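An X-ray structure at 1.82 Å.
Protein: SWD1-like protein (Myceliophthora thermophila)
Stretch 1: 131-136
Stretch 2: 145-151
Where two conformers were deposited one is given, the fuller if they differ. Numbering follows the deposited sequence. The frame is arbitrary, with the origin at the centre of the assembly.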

# COMPACT_ATOMS: atom_id res chain seq x y z
N ASP B 131 6.79 -12.31 -9.21
CA ASP B 131 7.95 -11.76 -9.90
C ASP B 131 8.76 -10.89 -8.94
O ASP B 131 8.32 -10.59 -7.83
CB ASP B 131 7.54 -10.99 -11.14
CG ASP B 131 8.48 -11.23 -12.29
OD1 ASP B 131 9.71 -11.45 -12.01
OD2 ASP B 131 7.97 -11.23 -13.44
N GLN B 132 9.96 -10.51 -9.38
CA GLN B 132 10.88 -9.76 -8.53
C GLN B 132 10.41 -8.32 -8.36
O GLN B 132 9.98 -7.69 -9.33
CB GLN B 132 12.28 -9.77 -9.15
CG GLN B 132 12.80 -11.16 -9.48
CD GLN B 132 13.66 -11.18 -10.74
OE1 GLN B 132 14.87 -11.43 -10.66
NE2 GLN B 132 13.05 -10.93 -11.92
N PRO B 133 10.58 -7.74 -7.17
CA PRO B 133 10.19 -6.33 -6.98
C PRO B 133 11.16 -5.42 -7.70
O PRO B 133 12.30 -5.78 -7.93
CB PRO B 133 10.30 -6.13 -5.46
CG PRO B 133 11.36 -7.12 -5.04
CD PRO B 133 11.14 -8.32 -5.95
N MET B 134 10.69 -4.23 -8.08
CA MET B 134 11.48 -3.38 -8.97
C MET B 134 11.52 -1.93 -8.49
O MET B 134 10.53 -1.40 -7.99
CB MET B 134 10.93 -3.39 -10.42
CG MET B 134 10.84 -4.76 -11.07
SD MET B 134 12.46 -5.46 -11.44
CE MET B 134 13.04 -4.28 -12.63
N LEU B 135 12.69 -1.31 -8.64
CA LEU B 135 12.87 0.13 -8.50
C LEU B 135 13.07 0.70 -9.90
O LEU B 135 14.00 0.31 -10.62
CB LEU B 135 14.06 0.44 -7.59
CG LEU B 135 14.23 1.89 -7.17
CD1 LEU B 135 12.98 2.32 -6.52
CD2 LEU B 135 15.38 2.03 -6.17
N VAL B 136 12.19 1.61 -10.32
CA VAL B 136 12.25 2.11 -11.70
C VAL B 136 12.52 3.61 -11.69
O VAL B 136 11.83 4.37 -11.00
CB VAL B 136 10.96 1.80 -12.49
CG1 VAL B 136 11.08 2.34 -13.92
CG2 VAL B 136 10.70 0.29 -12.52
N ARG B 145 15.25 0.35 -15.18
CA ARG B 145 14.71 -0.51 -14.14
C ARG B 145 15.86 -1.10 -13.33
O ARG B 145 16.93 -1.39 -13.87
CB ARG B 145 13.87 -1.64 -14.74
CG ARG B 145 12.93 -1.24 -15.84
CD ARG B 145 11.96 -2.36 -16.21
NE ARG B 145 11.18 -1.97 -17.39
CZ ARG B 145 10.06 -2.56 -17.79
NH1 ARG B 145 9.58 -3.58 -17.10
NH2 ARG B 145 9.42 -2.13 -18.86
N TYR B 146 15.62 -1.32 -12.04
CA TYR B 146 16.59 -1.93 -11.15
C TYR B 146 15.91 -3.04 -10.37
O TYR B 146 14.87 -2.80 -9.76
CB TYR B 146 17.14 -0.91 -10.17
CG TYR B 146 17.86 0.19 -10.87
CD1 TYR B 146 17.22 1.36 -11.20
CD2 TYR B 146 19.21 0.06 -11.20
CE1 TYR B 146 17.87 2.38 -11.84
CE2 TYR B 146 19.88 1.07 -11.85
CZ TYR B 146 19.19 2.23 -12.16
OH TYR B 146 19.82 3.27 -12.82
N VAL B 147 16.48 -4.25 -10.40
CA VAL B 147 15.85 -5.35 -9.65
C VAL B 147 16.06 -5.14 -8.16
O VAL B 147 17.17 -4.80 -7.71
CB VAL B 147 16.42 -6.72 -10.08
CG1 VAL B 147 15.74 -7.86 -9.25
CG2 VAL B 147 16.24 -6.97 -11.52
N LEU B 148 15.08 -5.36 -7.41
CA LEU B 148 15.27 -5.26 -5.97
C LEU B 148 15.31 -6.65 -5.34
O LEU B 148 14.72 -7.60 -5.88
CB LEU B 148 14.14 -4.44 -5.32
CG LEU B 148 14.11 -2.93 -5.49
CD1 LEU B 148 12.81 -2.41 -4.90
CD2 LEU B 148 15.31 -2.30 -4.77
N PRO B 149 16.03 -6.82 -4.24
CA PRO B 149 16.18 -8.16 -3.66
C PRO B 149 14.99 -8.52 -2.78
O PRO B 149 14.42 -7.68 -2.09
CB PRO B 149 17.46 -8.04 -2.81
CG PRO B 149 17.43 -6.66 -2.34
CD PRO B 149 16.78 -5.81 -3.46
N SER B 150 14.61 -9.79 -2.82
CA SER B 150 13.65 -10.33 -1.87
C SER B 150 14.30 -10.96 -0.67
O SER B 150 13.68 -11.06 0.40
CB SER B 150 12.77 -11.39 -2.53
OG SER B 150 11.65 -10.81 -3.17
N VAL B 151 15.54 -11.42 -0.84
CA VAL B 151 16.21 -12.22 0.16
C VAL B 151 17.68 -11.72 0.19
O VAL B 151 18.18 -11.30 -0.84
CB VAL B 151 16.08 -13.69 -0.25
CG1 VAL B 151 17.35 -14.35 -0.34
CG2 VAL B 151 15.12 -14.32 0.63

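Residues 134-136 and 145-147 of this SWD1-like protein lie side by side as neighbouring antiparallel strands, their N-to-C directions 156° apart and their axes 4.6 Å apart at closest approach. Three pairs set the register: Met 134 faces Val 147 (CA to CA 4.8 Å), Leu 135 faces Tyr 146 (CA to CA 5.0 Å) and Val 136 faces Arg 145 (CA to CA 4.3 Å). The middle pair is the hydrogen-bonded one. Leu 135 N donates to Tyr 146 O at 2.9 Å with a nearly straight N-H...O angle of 164°, and Tyr 146 N returns the bond to Leu 135 O at 2.7 Å, shorter but more bent at 139°. The carbonyls of this pair, Leu 135 O and Tyr 146 O, come within 3.3 Å of each other; both are acceptors, so no bond joins them. Tyr 146 O also receives a CA-H...O contact from Met 134 CA at 3.5 Å. A third backbone bond, Leu 148 N to Pro 133 O (2.9 Å, 159°), carries the pairing past the Met 134-Val 147 pair. Proline has no amide hydrogen to give, but its carbonyl is free to accept, and Pro 133 uses it here.

Side chains alternate between the two faces of the sheet. Met 134, Val 136, Arg 145 and Val 147 share one face. There Met 134, with all three chi angles in m, curls its flexible thioether back toward the partner strand: SD sits 3.8 Å from Val 147 CA and 4.1 Å from Val 147 CG2, while CE reaches Arg 145 CB at 3.5 Å. One unbranched side chain thus touches two successive residues on its own face. Arg 145 offers its aliphatic part to this contact, and its CG lies 4.3 Å from Val 136 CG2; its guanidinium nitrogens find hydrogen bonds outside the two stretches. Beta-branched Val 136 and Val 147 suit the extended backbone.

The other face carries Leu 135 and Tyr 146, whose CB atoms are 4.2 Å apart. Leu 135 O lies at the edge of the Tyr 146 ring, near its plane. Leu 148, beyond the strand, points toward stretch 1 and is buried, with more of its surface covered across the contact than any other residue here. Its CG packs 4.0 Å from Leu 135 CB, its CD1 is 3.8 Å from Met 134 C, and its CB meets Pro 133 CG at 3.9 Å. The compact, apolar ring of Pro 133 is buried too, with CD 3.8 Å from Ser 150 OG, a hydroxyl whose hydrogen bond is made elsewhere in the structure.

At the margin, exposed Gln 132 brings OE1 to 3.9 Å from Val 147 CG1, and its backbone N bonds to Asp 131 OD1 at 2.8 Å. Altogether the contact buries 542 Å², counting both sides.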